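Local structure of putative N-acetylneuraminate lyase ([Ruminococcus] gnavus ATCC 29149, 6RB7) at residues Thr108-Ala114 / Val133-Ile139. The protein is a putative lyase of the dihydrodipicolinate synthetase family, with the family's parallel (beta/alpha)8 barrel fold, in an assembly of four chains. Sequence-based numbering, arbitrary orientation.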
loop_
_atom_site.group_PDB
_atom_site.type_symbol
_atom_site.label_atom_id
_atom_site.label_comp_id
_atom_site.label_asym_id
_atom_site.label_seq_id
_atom_site.Cartn_x
_atom_site.Cartn_y
_atom_site.Cartn_z
ATOM N N THR A 108 -17.552 -29.648 14.574
ATOM C CA THR A 108 -16.346 -29.060 15.179
ATOM C C THR A 108 -16.681 -27.584 15.398
ATOM O O THR A 108 -17.174 -26.942 14.452
ATOM C CB THR A 108 -15.131 -29.248 14.294
ATOM O OG1 THR A 108 -14.902 -30.658 14.138
ATOM C CG2 THR A 108 -13.891 -28.584 14.848
ATOM N N VAL A 109 -16.440 -27.043 16.574
ATOM C CA VAL A 109 -16.794 -25.641 16.863
ATOM C C VAL A 109 -15.514 -24.871 17.135
ATOM O O VAL A 109 -14.792 -25.207 18.111
ATOM C CB VAL A 109 -17.819 -25.489 17.993
ATOM C CG1 VAL A 109 -18.076 -24.019 18.285
ATOM C CG2 VAL A 109 -19.106 -26.209 17.642
ATOM N N ILE A 110 -15.247 -23.862 16.306
ATOM C CA ILE A 110 -14.132 -22.926 16.524
ATOM C C ILE A 110 -14.771 -21.592 16.883
ATOM O O ILE A 110 -15.558 -21.062 16.077
ATOM C CB ILE A 110 -13.263 -22.800 15.266
ATOM C CG1 ILE A 110 -12.713 -24.139 14.780
ATOM C CG2 ILE A 110 -12.162 -21.767 15.514
ATOM C CD1 ILE A 110 -12.009 -24.062 13.443
ATOM N N ALA A 111 -14.502 -21.090 18.078
ATOM C CA ALA A 111 -15.068 -19.811 18.566
ATOM C C ALA A 111 -14.013 -18.710 18.449
ATOM O O ALA A 111 -13.000 -18.758 19.115
ATOM C CB ALA A 111 -15.543 -19.940 19.979
ATOM N N HIS A 112 -14.233 -17.781 17.528
ATOM C CA HIS A 112 -13.409 -16.566 17.417
ATOM C C HIS A 112 -13.723 -15.670 18.600
ATOM O O HIS A 112 -14.901 -15.292 18.763
ATOM C CB HIS A 112 -13.659 -15.875 16.084
ATOM C CG HIS A 112 -12.826 -14.630 15.983
ATOM N ND1 HIS A 112 -13.382 -13.378 16.099
ATOM C CD2 HIS A 112 -11.488 -14.469 15.884
ATOM C CE1 HIS A 112 -12.397 -12.485 15.990
ATOM N NE2 HIS A 112 -11.207 -13.130 15.917
ATOM N N VAL A 113 -12.707 -15.366 19.427
ATOM C CA VAL A 113 -12.936 -14.657 20.708
ATOM C C VAL A 113 -12.213 -13.324 20.760
ATOM O O VAL A 113 -12.345 -12.634 21.779
ATOM C CB VAL A 113 -12.540 -15.562 21.879
ATOM C CG1 VAL A 113 -13.454 -16.776 21.977
ATOM C CG2 VAL A 113 -11.064 -15.917 21.879
ATOM N N ALA A 114 -11.524 -12.909 19.709
ATOM C CA ALA A 114 -10.774 -11.636 19.747
ATOM C C ALA A 114 -11.769 -10.476 19.785
ATOM O O ALA A 114 -12.736 -10.407 18.966
ATOM C CB ALA A 114 -9.837 -11.525 18.572
ATOM N N VAL A 133 -15.821 -25.858 23.540
ATOM C CA VAL A 133 -15.546 -25.696 22.092
ATOM C C VAL A 133 -14.285 -26.504 21.749
ATOM O O VAL A 133 -13.432 -26.772 22.623
ATOM C CB VAL A 133 -15.378 -24.218 21.702
ATOM C CG1 VAL A 133 -16.622 -23.423 22.002
ATOM C CG2 VAL A 133 -14.146 -23.609 22.334
ATOM N N ASP A 134 -14.103 -26.837 20.481
ATOM C CA ASP A 134 -12.908 -27.546 20.006
ATOM C C ASP A 134 -11.715 -26.604 20.006
ATOM O O ASP A 134 -10.598 -27.016 20.433
ATOM C CB ASP A 134 -13.157 -28.159 18.640
ATOM C CG ASP A 134 -14.236 -29.227 18.741
ATOM O OD1 ASP A 134 -13.887 -30.354 19.165
ATOM O OD2 ASP A 134 -15.411 -28.889 18.504
ATOM N N ALA A 135 -11.911 -25.380 19.534
ATOM C CA ALA A 135 -10.822 -24.404 19.434
ATOM C C ALA A 135 -11.373 -23.009 19.662
ATOM O O ALA A 135 -12.570 -22.765 19.390
ATOM C CB ALA A 135 -10.143 -24.510 18.067
ATOM N N ILE A 136 -10.482 -22.120 20.037
ATOM C CA ILE A 136 -10.719 -20.672 19.969
ATOM C C ILE A 136 -9.796 -20.096 18.902
ATOM O O ILE A 136 -8.780 -20.724 18.568
ATOM C CB ILE A 136 -10.516 -19.978 21.329
ATOM C CG1 ILE A 136 -9.125 -20.253 21.910
ATOM C CG2 ILE A 136 -11.638 -20.391 22.280
ATOM C CD1 ILE A 136 -8.765 -19.246 23.008
ATOM N N ALA A 137 -10.185 -18.946 18.394
ATOM C CA ALA A 137 -9.433 -18.242 17.341
ATOM C C ALA A 137 -9.307 -16.772 17.665
ATOM O O ALA A 137 -10.135 -16.220 18.416
ATOM C CB ALA A 137 -10.092 -18.433 15.997
ATOM N N ALA A 138 -8.325 -16.102 17.052
ATOM C CA ALA A 138 -8.150 -14.654 17.258
ATOM C C ALA A 138 -7.476 -14.033 16.034
ATOM O O ALA A 138 -6.398 -14.468 15.634
ATOM C CB ALA A 138 -7.347 -14.392 18.492
ATOM N N ILE A 139 -8.134 -13.004 15.510
ATOM C CA ILE A 139 -7.445 -11.995 14.664
ATOM C C ILE A 139 -6.382 -11.301 15.495
ATOM O O ILE A 139 -6.366 -11.410 16.736
ATOM C CB ILE A 139 -8.451 -11.017 14.056
ATOM C CG1 ILE A 139 -9.211 -10.211 15.105
ATOM C CG2 ILE A 139 -9.369 -11.733 13.079
ATOM C CD1 ILE A 139 -9.931 -9.021 14.519
#
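Val109 and Ala111 alternate backbone bonds with Ala135 and Ala137, as neighbouring parallel strands of the family's (beta/alpha)8 barrel do; helix 118-130 makes the beta-alpha-beta crossover between them. Ala135 O accepts from Ala111 N at 2.9 Å, Ala111 O from Ala137 N, and Ala137 O from Val113 N in a nearly straight bond. Side chains extend this ladder at both ends. At the start, Asp134 turns its CG beside its own backbone N (chi1 -64°). OD2 of Asp134 then accepts from Val109 N at 2.9 Å. The N-H comes in on the anti side of OD2, 23° out of the carboxylate plane. The other oxygen, OD1, forms a salt bridge with Lys37. Val109 O accepts twice, from Ala135 N at 3.2 Å and from Asp134 N in a more bent bond, both in its carbonyl plane. Over the face that also carries His112, Ile110 CG2 rests 4.0 Å from Ala137 CB. Strand 74-77 flanks the other edge of 108-112. At the far end the imidazole replaces a backbone acceptor: ND1 bonds to Asn78 O, which implies a proton there, consistent with NE2 acting as acceptor. Ile139 N donates to His112 NE2 at 3.1 Å, only 3° out of the ring plane.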